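Local coordinates for phenazine biosynthesis protein, PhzF family (Bacillus anthracis, PDB 3EDN) that is of unknown precise function but probably acts as an isomerase-like enzyme on a small metabolite, at residues M121-P126 / I283-T288; E136-S141 / P186-E191; W163-P168 / P193-H198; M252-E257 / V268-T273. All coordinates share one frame; numbering follows the deposited sequence. Where two conformers were deposited one is given.

Contact 1: M121-P126 / I283-T288; sequences MRQTAP and IDIAGT
This is a short antiparallel strand pairing, probably where the chain passes between the two lobes of the diaminopimelate epimerase-like fold. Strand 117-122 pairs here with the long strand 282-298. Met121 and Ile285 form a hydrogen-bonded pair. Met121 N donates to Ile285 O at 2.8 Å, nearly along the C=O axis, and Ile285 N returns a bond to Met121 O at 2.9 Å. Two residues on, Gln123 N donates to Ile283 O at 2.9 Å in a nearly straight bond (169°). A water then extends the link, donating to Gln123 O and accepting from Ile283 N.

Arg122 and Asp284 are the non-hydrogen-bonded pair between these bonds, with side chains on the same face. Arg122 CG is anti to the backbone N, and bends at chi2 and chi3 bring NE back to Asp284 OD1 at 2.8 Å. NE meets OD1 on its syn lone pair, and OD1 lies only 4° out of the guanidinium plane. The two flat groups are turned 62° apart, and the bridge rests on this single NE-OD1 bond. Asp284 OD2 takes a second bond from Gln282.

Met121, a selenomethionine, shares the other face with Ile285, its CG 4.1 Å from Ile285 CG1. It also touches helix 74-86. The amide of Gln123 crosses Ile285, with NE2 3.5 Å from CD1. One face thus carries a salt bridge between the exposed Arg122 and the buried Asp284. Met121 and Ile285 make the other face apolar, and Gln123, bonded through OE1 to Thr160 and through NE2 to Gly230 O, links the pairing to both.

Contact 2: E136-S141 / P186-E191; sequences EELAHS and PSVLKE
Helix 135-141 packs here against the short, weakly bonded helix 185-188, and one valine does most of the work. Val188 points at the helix and inserts both methyl groups. CG1, anti to its own backbone N, lies 3.7 Å from Leu138 CA and 3.9 Å from Leu138 CB. CG2 faces the preceding residue, 3.9 Å from Glu137 O. The Leu138 and Val188 side chains cross at about a right angle. Ser141 turns its OG back to Leu138 O at 2.7 Å, on a lone pair in the carbonyl plane, so the hydroxyl is satisfied within its own helix.

The rest is looser. Leu189 CD2 comes only to 4.4 Å from Leu138 CD1, and no hydrogen bond joins the two segments. On the solvent side the Glu137 chain bends at chi2 and carries its carboxylate away; of its side chain, CB alone stays near Val188. Lys190 is also exposed and makes a weak bond from NZ to Ser187 O.

Leu138 and Leu189 both rest on Ile197, and Val167 and Val165 lie beneath them. The arrangement is one of small helices laid over a face of a beta sheet, in a fold of the diaminopimelate epimerase type.

Contact 3: W163-P168 / P193-H198; sequences WTVIVP and PNASIH. With SO4 (sulfate ion), chain F.
Strands 163-168 and 196-201 run side by side in parallel, with Thr164, Val165 and Ile166 opposite Ser196, Ile197 and His198. His198 N donates to Val165 O at 2.7 Å, in the carbonyl plane. Val165 N reaches Ser196 O at 2.9 Å, 29° above the plane of the Ser196 carbonyl. The end bonds, Ser196 N to Trp163 O and Val167 N to His198 O, are long and weak. Trp163 N donates to sulfate O3 at 2.8 Å; the ion probably comes from the crystallisation liquor.

On one face the Thr164 and Ser196 hydroxyls meet tip to tip, OG1 to OG 2.7 Å. Thr164 OG1 is anti to its backbone N (chi1 -162°), while Ser196 OG sits between the backbone N and the carbonyl carbon (chi1 52°). Thr164 OG1 also lies 3.4 Å from His198 CB. The His198 ring turns from the partner strand, and its ND1 bonds to His215. On the other face Val167 CG2 meets Ile197 CG2 at 3.7 Å, and Val165 CG2 touches Ala195 CB at 4.1 Å.

Farther out, helix 230-244 packs on Ile166 and His198, and helix 135-141 on Val167 and Ile197. A parallel strand pair with helices on both faces, one of them the long helix 230-244, fits the diaminopimelate epimerase-like fold, whose lobes wrap strands around a central helix.

Contact 4: M252-E257 / V268-T273; sequences MELIVE and VTVYVT
The contact is the beta hairpin of strands 251-258 and 266-273. Three hydrogen-bonded pairs hold it: Met252 with Val272, Leu254 with Val270, and Val256 with Val268. Each pair makes two backbone bonds. Val270 N to Leu254 O is the shortest, at 2.8 Å, and almost straight (178°). The strands cross at 154°, so the hairpin is twisted.

The side chains of these pairs share one face and lie side by side. Met252, a selenomethionine, bends at chi2 and chi3, which puts SE 3.7 Å from Val272 CG2. Leu254 CD2 rests 4.0 Å from Val270 CB. Val256 places CG2 between the backbone N and the carbonyl carbon, 3.9 Å from Val268 CB. Helix 230-244 packs against this face through Met252, Val256, Val268 and Val272. This is the lobe architecture of the diaminopimelate epimerase-like fold, strands curled around a long helix.

The other face carries Glu253, Tyr271, Ile255 and Thr269. Glu253 and Tyr271 run alongside, pointing the same way. Glu253 OE2 comes 3.5 Å from Tyr271 CE1, with carboxylate and ring planes 64° apart. A water ties their tips, donating to Glu253 OE1 at 2.8 Å and lying 2.6 Å from Tyr271 OH. The Tyr271 ring also makes a cation-pi contact with Lys120. Beside them, Ile255 CG1 lies near Thr269 OG1.

Overall arrangement
Contacts 1 and 4 form one continuous piece of sheet, because strand 266-273 is flanked by 251-258 and 282-298. Their centres are 9 Å apart. Ala286 N meets Thr269 O and Asp284 O meets Tyr271 N, each at 2.8 Å, in probable hydrogen bonds. Contacts 2 and 3 form a second pair with centres 10 Å apart. There Leu189 CD2 packs on Val165 CG2 at 3.7 Å. The two pairs do not touch. Contact 3 comes nearest, with closest atoms about 6 Å from contact 4 and about 7 Å from contact 1. A sulfate other than the one at Trp163, also probably from the crystallisation liquor, lies about 6 Å from the Gln123 side chain. In relatives the active site lies between the lobes, so contact 1 is probably close to it.

Contact 1: M121-P126 / I283-T288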
loop_
_atom_site.group_PDB
_atom_site.type_symbol
_atom_site.label_atom_id
_atom_site.label_comp_id
_atom_site.label_asym_id
_atom_site.label_seq_id
_atom_site.Cartn_x
_atom_site.Cartn_y
_atom_site.Cartn_z
HETATM N N MSE A 121 10.887 -24.127 -0.475
HETATM C CA MSE A 121 10.305 -23.408 -1.605
HETATM C C MSE A 121 11.026 -23.781 -2.890
HETATM O O MSE A 121 12.150 -24.272 -2.854
HETATM C CB MSE A 121 10.344 -21.894 -1.386
HETATM C CG MSE A 121 11.718 -21.303 -1.221
HETATM SE SE MSE A 121 11.670 -19.613 -0.185
HETATM C CE MSE A 121 10.716 -20.293 1.359
ATOM N N ARG A 122 10.354 -23.562 -4.016
ATOM C CA ARG A 122 10.903 -23.859 -5.336
ATOM C C ARG A 122 11.661 -22.665 -5.891
ATOM O O ARG A 122 11.200 -21.521 -5.789
ATOM C CB ARG A 122 9.764 -24.211 -6.297
ATOM C CG ARG A 122 10.179 -24.444 -7.754
ATOM C CD ARG A 122 10.763 -25.843 -7.972
ATOM N NE ARG A 122 9.901 -26.876 -7.400
ATOM C CZ ARG A 122 8.788 -27.335 -7.970
ATOM N NH1 ARG A 122 8.395 -26.874 -9.152
ATOM N NH2 ARG A 122 8.069 -28.270 -7.360
ATOM N N GLN A 123 12.808 -22.927 -6.511
ATOM C CA GLN A 123 13.519 -21.866 -7.221
ATOM C C GLN A 123 13.332 -22.045 -8.724
ATOM O O GLN A 123 12.751 -23.022 -9.171
ATOM C CB GLN A 123 14.998 -21.883 -6.851
ATOM C CG GLN A 123 15.208 -21.463 -5.390
ATOM C CD GLN A 123 16.663 -21.305 -5.023
ATOM O OE1 GLN A 123 17.536 -21.817 -5.716
ATOM N NE2 GLN A 123 16.926 -20.626 -3.898
ATOM N N THR A 124 13.814 -21.078 -9.490
ATOM C CA THR A 124 13.750 -21.155 -10.945
ATOM C C THR A 124 14.759 -22.188 -11.450
ATOM O O THR A 124 15.833 -22.361 -10.861
ATOM C CB THR A 124 14.026 -19.772 -11.568
ATOM O OG1 THR A 124 13.128 -18.813 -10.996
ATOM C CG2 THR A 124 13.821 -19.805 -13.071
ATOM N N ALA A 125 14.413 -22.888 -12.531
ATOM C CA ALA A 125 15.292 -23.909 -13.078
ATOM C C ALA A 125 16.684 -23.357 -13.365
ATOM O O ALA A 125 16.819 -22.238 -13.860
ATOM C CB ALA A 125 14.694 -24.524 -14.348
ATOM N N PRO A 126 17.730 -24.127 -13.031
ATOM C CA PRO A 126 19.082 -23.562 -13.157
ATOM C C PRO A 126 19.577 -23.289 -14.581
ATOM O O PRO A 126 19.270 -24.044 -15.523
ATOM C CB PRO A 126 19.968 -24.618 -12.477
ATOM C CG PRO A 126 19.174 -25.876 -12.535
ATOM C CD PRO A 126 17.737 -25.507 -12.515
ATOM N N ILE A 283 15.043 -27.378 -8.694
ATOM C CA ILE A 283 15.770 -26.988 -7.479
ATOM C C ILE A 283 14.801 -26.441 -6.457
ATOM O O ILE A 283 14.057 -25.503 -6.745
ATOM C CB ILE A 283 16.863 -25.926 -7.769
ATOM C CG1 ILE A 283 17.913 -26.483 -8.738
ATOM C CG2 ILE A 283 17.521 -25.443 -6.457
ATOM C CD1 ILE A 283 18.729 -27.629 -8.162
ATOM N N ASP A 284 14.795 -27.056 -5.281
ATOM C CA ASP A 284 14.125 -26.484 -4.112
ATOM C C ASP A 284 15.157 -26.165 -3.041
ATOM O O ASP A 284 16.195 -26.809 -2.934
ATOM C CB ASP A 284 13.125 -27.478 -3.514
ATOM C CG ASP A 284 12.093 -27.974 -4.531
ATOM O OD1 ASP A 284 11.216 -27.191 -4.940
ATOM O OD2 ASP A 284 12.137 -29.171 -4.910
ATOM N N ILE A 285 14.864 -25.195 -2.192
ATOM C CA ILE A 285 15.687 -25.026 -1.003
ATOM C C ILE A 285 14.803 -25.015 0.231
ATOM O O ILE A 285 13.588 -24.753 0.154
ATOM C CB ILE A 285 16.545 -23.734 -1.045
ATOM C CG1 ILE A 285 15.661 -22.482 -1.025
ATOM C CG2 ILE A 285 17.456 -23.738 -2.277
ATOM C CD1 ILE A 285 16.364 -21.231 -0.502
ATOM N N ALA A 286 15.412 -25.327 1.368
ATOM C CA ALA A 286 14.699 -25.274 2.637
ATOM C C ALA A 286 15.628 -24.776 3.718
ATOM O O ALA A 286 16.832 -25.035 3.694
ATOM C CB ALA A 286 14.150 -26.644 3.013
ATOM N N GLY A 287 15.059 -24.093 4.703
ATOM C CA GLY A 287 15.856 -23.664 5.818
ATOM C C GLY A 287 14.991 -23.615 7.052
ATOM O O GLY A 287 13.753 -23.579 6.973
ATOM N N THR A 288 15.650 -23.650 8.197
ATOM C CA THR A 288 14.974 -23.334 9.433
ATOM C C THR A 288 15.282 -21.875 9.762
ATOM O O THR A 288 15.928 -21.173 8.976
ATOM C CB THR A 288 15.350 -24.300 10.591
ATOM O OG1 THR A 288 14.414 -24.135 11.673
ATOM C CG2 THR A 288 16.767 -24.053 11.084
HETATM O O HOH W 1 13.614 -25.520 -10.247
#

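Contact 2: E136-S141 / P186-E191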
loop_
_atom_site.group_PDB
_atom_site.type_symbol
_atom_site.label_atom_id
_atom_site.label_comp_id
_atom_site.label_asym_id
_atom_site.label_seq_id
_atom_site.Cartn_x
_atom_site.Cartn_y
_atom_site.Cartn_z
ATOM N N GLU A 136 43.418 -15.357 -13.182
ATOM C CA GLU A 136 44.274 -14.603 -12.275
ATOM C C GLU A 136 43.608 -13.305 -11.826
ATOM O O GLU A 136 43.706 -12.941 -10.657
ATOM C CB GLU A 136 45.666 -14.332 -12.861
ATOM C CG GLU A 136 46.612 -13.707 -11.835
ATOM C CD GLU A 136 48.079 -13.749 -12.237
ATOM O OE1 GLU A 136 48.402 -13.346 -13.378
ATOM O OE2 GLU A 136 48.912 -14.158 -11.398
ATOM N N GLU A 137 42.941 -12.607 -12.747
ATOM C CA GLU A 137 42.270 -11.349 -12.403
ATOM C C GLU A 137 41.115 -11.601 -11.440
ATOM O O GLU A 137 40.877 -10.817 -10.510
ATOM C CB GLU A 137 41.755 -10.621 -13.649
ATOM C CG GLU A 137 42.849 -10.110 -14.584
ATOM C CD GLU A 137 43.966 -9.403 -13.844
ATOM O OE1 GLU A 137 43.675 -8.480 -13.054
ATOM O OE2 GLU A 137 45.139 -9.776 -14.049
ATOM N N LEU A 138 40.401 -12.698 -11.677
ATOM C CA LEU A 138 39.327 -13.121 -10.788
ATOM C C LEU A 138 39.873 -13.423 -9.400
ATOM O O LEU A 138 39.326 -12.968 -8.394
ATOM C CB LEU A 138 38.633 -14.347 -11.365
ATOM C CG LEU A 138 37.501 -14.969 -10.539
ATOM C CD1 LEU A 138 36.374 -13.974 -10.339
ATOM C CD2 LEU A 138 36.996 -16.227 -11.225
ATOM N N ALA A 139 40.958 -14.187 -9.334
ATOM C CA ALA A 139 41.573 -14.509 -8.052
ATOM C C ALA A 139 41.970 -13.236 -7.307
ATOM O O ALA A 139 41.713 -13.076 -6.117
ATOM C CB ALA A 139 42.777 -15.424 -8.258
ATOM N N HIS A 140 42.601 -12.315 -8.021
ATOM C CA HIS A 140 43.040 -11.075 -7.411
ATOM C C HIS A 140 41.861 -10.242 -6.881
ATOM O O HIS A 140 41.987 -9.551 -5.862
ATOM C CB HIS A 140 43.878 -10.260 -8.400
ATOM C CG HIS A 140 45.274 -10.779 -8.592
ATOM N ND1 HIS A 140 46.103 -10.320 -9.597
ATOM C CD2 HIS A 140 45.983 -11.715 -7.917
ATOM C CE1 HIS A 140 47.266 -10.947 -9.521
ATOM N NE2 HIS A 140 47.219 -11.801 -8.513
ATOM N N SER A 141 40.722 -10.317 -7.569
ATOM C CA SER A 141 39.545 -9.507 -7.196
ATOM C C SER A 141 38.985 -9.926 -5.842
ATOM O O SER A 141 38.290 -9.144 -5.181
ATOM C CB SER A 141 38.453 -9.579 -8.273
ATOM O OG SER A 141 37.748 -10.804 -8.234
ATOM N N PRO A 186 33.021 -5.927 -12.136
ATOM C CA PRO A 186 32.529 -5.735 -13.504
ATOM C C PRO A 186 33.597 -5.866 -14.591
ATOM O O PRO A 186 33.294 -6.323 -15.696
ATOM C CB PRO A 186 31.965 -4.307 -13.481
ATOM C CG PRO A 186 31.577 -4.093 -12.073
ATOM C CD PRO A 186 32.639 -4.803 -11.265
ATOM N N SER A 187 34.831 -5.473 -14.278
ATOM C CA SER A 187 35.911 -5.540 -15.262
ATOM C C SER A 187 36.376 -6.971 -15.505
ATOM O O SER A 187 36.883 -7.289 -16.586
ATOM C CB SER A 187 37.095 -4.654 -14.851
ATOM O OG SER A 187 37.750 -5.169 -13.704
ATOM N N VAL A 188 36.195 -7.827 -14.501
ATOM C CA VAL A 188 36.602 -9.226 -14.586
ATOM C C VAL A 188 35.487 -10.076 -15.180
ATOM O O VAL A 188 35.744 -11.023 -15.918
ATOM C CB VAL A 188 36.975 -9.796 -13.197
ATOM C CG1 VAL A 188 37.278 -11.291 -13.294
ATOM C CG2 VAL A 188 38.161 -9.034 -12.601
ATOM N N LEU A 189 34.247 -9.722 -14.861
ATOM C CA LEU A 189 33.076 -10.506 -15.266
ATOM C C LEU A 189 32.410 -9.959 -16.523
ATOM O O LEU A 189 31.294 -9.450 -16.458
ATOM C CB LEU A 189 32.046 -10.548 -14.129
ATOM C CG LEU A 189 32.559 -11.027 -12.763
ATOM C CD1 LEU A 189 31.482 -10.887 -11.697
ATOM C CD2 LEU A 189 33.068 -12.462 -12.845
ATOM N N LYS A 190 33.087 -10.086 -17.665
ATOM C CA LYS A 190 32.629 -9.458 -18.912
ATOM C C LYS A 190 31.208 -9.858 -19.310
ATOM O O LYS A 190 30.398 -9.014 -19.715
ATOM C CB LYS A 190 33.579 -9.794 -20.064
ATOM C CG LYS A 190 35.038 -9.539 -19.771
ATOM C CD LYS A 190 35.296 -8.080 -19.459
ATOM C CE LYS A 190 36.786 -7.794 -19.482
ATOM N NZ LYS A 190 37.060 -6.350 -19.265
ATOM N N GLU A 191 30.917 -11.150 -19.196
ATOM C CA GLU A 191 29.651 -11.694 -19.669
ATOM C C GLU A 191 28.468 -11.195 -18.840
ATOM O O GLU A 191 27.408 -10.872 -19.388
ATOM C CB GLU A 191 29.701 -13.226 -19.677
ATOM C CG GLU A 191 28.411 -13.898 -20.133
ATOM C CD GLU A 191 28.130 -13.721 -21.612
ATOM O OE1 GLU A 191 29.012 -13.225 -22.344
ATOM O OE2 GLU A 191 27.016 -14.089 -22.044
#

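Contact 3: W163-P168 / P193-H198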
loop_
_atom_site.group_PDB
_atom_site.type_symbol
_atom_site.label_atom_id
_atom_site.label_comp_id
_atom_site.label_asym_id
_atom_site.label_seq_id
_atom_site.Cartn_x
_atom_site.Cartn_y
_atom_site.Cartn_z
ATOM N N TRP A 163 21.947 -14.177 -10.840
ATOM C CA TRP A 163 23.230 -14.638 -11.359
ATOM C C TRP A 163 24.362 -14.452 -10.361
ATOM O O TRP A 163 24.589 -13.342 -9.857
ATOM C CB TRP A 163 23.587 -13.918 -12.668
ATOM C CG TRP A 163 22.809 -14.403 -13.865
ATOM C CD1 TRP A 163 21.753 -13.778 -14.473
ATOM C CD2 TRP A 163 23.024 -15.624 -14.589
ATOM N NE1 TRP A 163 21.290 -14.540 -15.519
ATOM C CE2 TRP A 163 22.064 -15.669 -15.624
ATOM C CE3 TRP A 163 23.941 -16.683 -14.463
ATOM C CZ2 TRP A 163 21.986 -16.731 -16.520
ATOM C CZ3 TRP A 163 23.869 -17.739 -15.361
ATOM C CH2 TRP A 163 22.894 -17.752 -16.378
ATOM N N THR A 164 25.080 -15.543 -10.095
ATOM C CA THR A 164 26.296 -15.508 -9.273
ATOM C C THR A 164 27.403 -16.292 -9.997
ATOM O O THR A 164 27.113 -17.075 -10.893
ATOM C CB THR A 164 26.025 -16.073 -7.853
ATOM O OG1 THR A 164 27.058 -15.655 -6.960
ATOM C CG2 THR A 164 25.911 -17.605 -7.867
ATOM N N VAL A 165 28.655 -16.064 -9.624
ATOM C CA VAL A 165 29.771 -16.829 -10.189
ATOM C C VAL A 165 30.242 -17.831 -9.152
ATOM O O VAL A 165 30.695 -17.448 -8.060
ATOM C CB VAL A 165 30.973 -15.929 -10.605
ATOM C CG1 VAL A 165 32.009 -16.746 -11.367
ATOM C CG2 VAL A 165 30.506 -14.760 -11.475
ATOM N N ILE A 166 30.119 -19.115 -9.484
ATOM C CA ILE A 166 30.635 -20.164 -8.630
ATOM C C ILE A 166 32.136 -20.305 -8.925
ATOM O O ILE A 166 32.513 -20.660 -10.044
ATOM C CB ILE A 166 29.919 -21.508 -8.916
ATOM C CG1 ILE A 166 28.399 -21.413 -8.634
ATOM C CG2 ILE A 166 30.555 -22.635 -8.114
ATOM C CD1 ILE A 166 28.065 -21.035 -7.167
ATOM N N VAL A 167 32.973 -20.018 -7.929
ATOM C CA VAL A 167 34.429 -20.043 -8.052
ATOM C C VAL A 167 35.027 -21.098 -7.102
ATOM O O VAL A 167 35.213 -20.834 -5.902
ATOM C CB VAL A 167 35.027 -18.669 -7.698
ATOM C CG1 VAL A 167 36.543 -18.673 -7.921
ATOM C CG2 VAL A 167 34.380 -17.577 -8.537
ATOM N N PRO A 168 35.312 -22.300 -7.622
ATOM C CA PRO A 168 35.910 -23.328 -6.759
ATOM C C PRO A 168 37.316 -22.943 -6.281
ATOM O O PRO A 168 38.187 -22.603 -7.104
ATOM C CB PRO A 168 35.947 -24.569 -7.660
ATOM C CG PRO A 168 34.855 -24.306 -8.720
ATOM C CD PRO A 168 35.003 -22.821 -8.972
ATOM N N PRO A 193 28.457 -8.508 -15.924
ATOM C CA PRO A 193 29.236 -7.587 -15.105
ATOM C C PRO A 193 28.638 -7.319 -13.728
ATOM O O PRO A 193 29.372 -6.936 -12.822
ATOM C CB PRO A 193 29.256 -6.294 -15.941
ATOM C CG PRO A 193 28.855 -6.694 -17.299
ATOM C CD PRO A 193 27.991 -7.894 -17.181
ATOM N N ASN A 194 27.329 -7.511 -13.570
ATOM C CA ASN A 194 26.674 -7.226 -12.300
ATOM C C ASN A 194 26.419 -8.464 -11.447
ATOM O O ASN A 194 25.673 -8.399 -10.480
ATOM C CB ASN A 194 25.361 -6.456 -12.514
ATOM C CG ASN A 194 24.248 -7.329 -13.061
ATOM O OD1 ASN A 194 24.484 -8.253 -13.848
ATOM N ND2 ASN A 194 23.013 -7.032 -12.649
ATOM N N ALA A 195 27.041 -9.588 -11.799
ATOM C CA ALA A 195 26.887 -10.806 -10.988
ATOM C C ALA A 195 27.601 -10.674 -9.651
ATOM O O ALA A 195 28.608 -9.985 -9.540
ATOM C CB ALA A 195 27.413 -12.022 -11.739
ATOM N N SER A 196 27.083 -11.360 -8.629
ATOM C CA SER A 196 27.827 -11.546 -7.394
ATOM C C SER A 196 28.861 -12.651 -7.627
ATOM O O SER A 196 28.822 -13.350 -8.652
ATOM C CB SER A 196 26.874 -11.987 -6.290
ATOM O OG SER A 196 26.120 -13.101 -6.737
ATOM N N ILE A 197 29.790 -12.794 -6.685
ATOM C CA ILE A 197 30.791 -13.855 -6.740
ATOM C C ILE A 197 30.696 -14.751 -5.508
ATOM O O ILE A 197 30.753 -14.269 -4.374
ATOM C CB ILE A 197 32.241 -13.297 -6.880
ATOM C CG1 ILE A 197 32.362 -12.482 -8.174
ATOM C CG2 ILE A 197 33.250 -14.467 -6.873
ATOM C CD1 ILE A 197 33.751 -11.876 -8.418
ATOM N N HIS A 198 30.557 -16.057 -5.752
ATOM C CA HIS A 198 30.321 -16.996 -4.669
ATOM C C HIS A 198 31.324 -18.154 -4.690
ATOM O O HIS A 198 31.043 -19.237 -5.241
ATOM C CB HIS A 198 28.897 -17.547 -4.758
ATOM C CG HIS A 198 28.396 -18.080 -3.453
ATOM N ND1 HIS A 198 27.529 -17.376 -2.648
ATOM C CD2 HIS A 198 28.692 -19.221 -2.782
ATOM C CE1 HIS A 198 27.276 -18.076 -1.556
ATOM N NE2 HIS A 198 27.983 -19.192 -1.602
HETATM S S SO4 F . 20.322 -10.699 -11.134
HETATM O O1 SO4 F . 18.957 -10.232 -11.381
HETATM O O2 SO4 F . 20.526 -10.866 -9.704
HETATM O O3 SO4 F . 20.571 -11.915 -11.874
HETATM O O4 SO4 F . 21.275 -9.710 -11.617
#

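Contact 4: M252-E257 / V268-T273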
loop_
_atom_site.group_PDB
_atom_site.type_symbol
_atom_site.label_atom_id
_atom_site.label_comp_id
_atom_site.label_asym_id
_atom_site.label_seq_id
_atom_site.Cartn_x
_atom_site.Cartn_y
_atom_site.Cartn_z
HETATM N N MSE A 252 18.072 -35.992 -5.008
HETATM C CA MSE A 252 19.162 -35.988 -4.063
HETATM C C MSE A 252 19.063 -34.701 -3.262
HETATM O O MSE A 252 18.394 -33.762 -3.673
HETATM C CB MSE A 252 20.483 -36.068 -4.812
HETATM C CG MSE A 252 20.685 -34.897 -5.726
HETATM SE SE MSE A 252 21.710 -33.546 -4.808
HETATM C CE MSE A 252 23.390 -34.108 -5.581
ATOM N N GLU A 253 19.685 -34.678 -2.098
ATOM C CA GLU A 253 19.744 -33.431 -1.361
ATOM C C GLU A 253 21.117 -33.243 -0.762
ATOM O O GLU A 253 21.861 -34.206 -0.558
ATOM C CB GLU A 253 18.652 -33.349 -0.293
ATOM C CG GLU A 253 18.946 -34.023 1.020
ATOM C CD GLU A 253 17.719 -34.003 1.924
ATOM O OE1 GLU A 253 17.755 -33.315 2.970
ATOM O OE2 GLU A 253 16.696 -34.631 1.555
ATOM N N LEU A 254 21.464 -31.989 -0.513
ATOM C CA LEU A 254 22.701 -31.685 0.164
ATOM C C LEU A 254 22.499 -30.462 1.033
ATOM O O LEU A 254 21.546 -29.719 0.840
ATOM C CB LEU A 254 23.811 -31.413 -0.851
ATOM C CG LEU A 254 23.711 -30.135 -1.690
ATOM C CD1 LEU A 254 25.114 -29.610 -2.024
ATOM C CD2 LEU A 254 22.867 -30.325 -2.939
ATOM N N ILE A 255 23.399 -30.265 1.980
ATOM C CA ILE A 255 23.356 -29.071 2.816
ATOM C C ILE A 255 24.594 -28.279 2.464
ATOM O O ILE A 255 25.694 -28.845 2.344
ATOM C CB ILE A 255 23.328 -29.385 4.331
ATOM C CG1 ILE A 255 22.122 -30.274 4.666
ATOM C CG2 ILE A 255 23.209 -28.099 5.123
ATOM C CD1 ILE A 255 22.063 -30.744 6.127
ATOM N N VAL A 256 24.409 -26.976 2.272
ATOM C CA VAL A 256 25.514 -26.063 2.086
ATOM C C VAL A 256 25.598 -25.145 3.293
ATOM O O VAL A 256 24.584 -24.902 3.967
ATOM C CB VAL A 256 25.395 -25.256 0.764
ATOM C CG1 VAL A 256 25.226 -26.208 -0.410
ATOM C CG2 VAL A 256 24.227 -24.300 0.798
ATOM N N GLU A 257 26.801 -24.660 3.592
ATOM C CA GLU A 257 26.994 -23.770 4.736
ATOM C C GLU A 257 27.624 -22.463 4.286
ATOM O O GLU A 257 28.320 -22.409 3.269
ATOM C CB GLU A 257 27.876 -24.417 5.804
ATOM C CG GLU A 257 29.338 -24.554 5.335
ATOM C CD GLU A 257 30.303 -25.145 6.345
ATOM O OE1 GLU A 257 29.888 -25.944 7.213
ATOM O OE2 GLU A 257 31.515 -24.848 6.209
ATOM N N VAL A 268 21.794 -24.111 4.383
ATOM C CA VAL A 268 20.667 -24.209 3.476
ATOM C C VAL A 268 20.604 -25.627 2.939
ATOM O O VAL A 268 21.614 -26.173 2.484
ATOM C CB VAL A 268 20.771 -23.234 2.311
ATOM C CG1 VAL A 268 19.504 -23.294 1.458
ATOM C CG2 VAL A 268 21.002 -21.834 2.833
ATOM N N THR A 269 19.428 -26.244 3.032
ATOM C CA THR A 269 19.228 -27.552 2.405
ATOM C C THR A 269 18.764 -27.375 0.967
ATOM O O THR A 269 17.845 -26.610 0.696
ATOM C CB THR A 269 18.239 -28.393 3.228
ATOM O OG1 THR A 269 18.772 -28.560 4.551
ATOM C CG2 THR A 269 18.030 -29.774 2.594
ATOM N N VAL A 270 19.428 -28.065 0.044
ATOM C CA VAL A 270 19.099 -27.963 -1.376
ATOM C C VAL A 270 18.645 -29.305 -1.908
ATOM O O VAL A 270 19.354 -30.299 -1.728
ATOM C CB VAL A 270 20.271 -27.415 -2.212
ATOM C CG1 VAL A 270 19.807 -27.151 -3.663
ATOM C CG2 VAL A 270 20.845 -26.145 -1.556
ATOM N N TYR A 271 17.471 -29.323 -2.529
ATOM C CA TYR A 271 16.917 -30.546 -3.118
ATOM C C TYR A 271 17.008 -30.455 -4.631
ATOM O O TYR A 271 16.575 -29.460 -5.238
ATOM C CB TYR A 271 15.449 -30.721 -2.722
ATOM C CG TYR A 271 15.207 -30.634 -1.239
ATOM C CD1 TYR A 271 15.038 -31.776 -0.482
ATOM C CD2 TYR A 271 15.172 -29.395 -0.594
ATOM C CE1 TYR A 271 14.828 -31.697 0.899
ATOM C CE2 TYR A 271 14.967 -29.309 0.754
ATOM C CZ TYR A 271 14.789 -30.451 1.495
ATOM O OH TYR A 271 14.579 -30.345 2.858
ATOM N N VAL A 272 17.595 -31.481 -5.244
ATOM C CA VAL A 272 17.783 -31.496 -6.689
ATOM C C VAL A 272 17.001 -32.677 -7.232
ATOM O O VAL A 272 17.215 -33.810 -6.796
ATOM C CB VAL A 272 19.255 -31.663 -7.060
ATOM C CG1 VAL A 272 19.428 -31.530 -8.574
ATOM C CG2 VAL A 272 20.103 -30.624 -6.341
ATOM N N THR A 273 16.061 -32.397 -8.130
ATOM C CA THR A 273 15.170 -33.445 -8.645
ATOM C C THR A 273 15.266 -33.519 -10.156
ATOM O O THR A 273 15.367 -32.496 -10.840
ATOM C CB THR A 273 13.717 -33.169 -8.237
ATOM O OG1 THR A 273 13.625 -33.186 -6.806
ATOM C CG2 THR A 273 12.769 -34.220 -8.818
HETATM O O HOH W 2 15.190 -32.661 3.793
#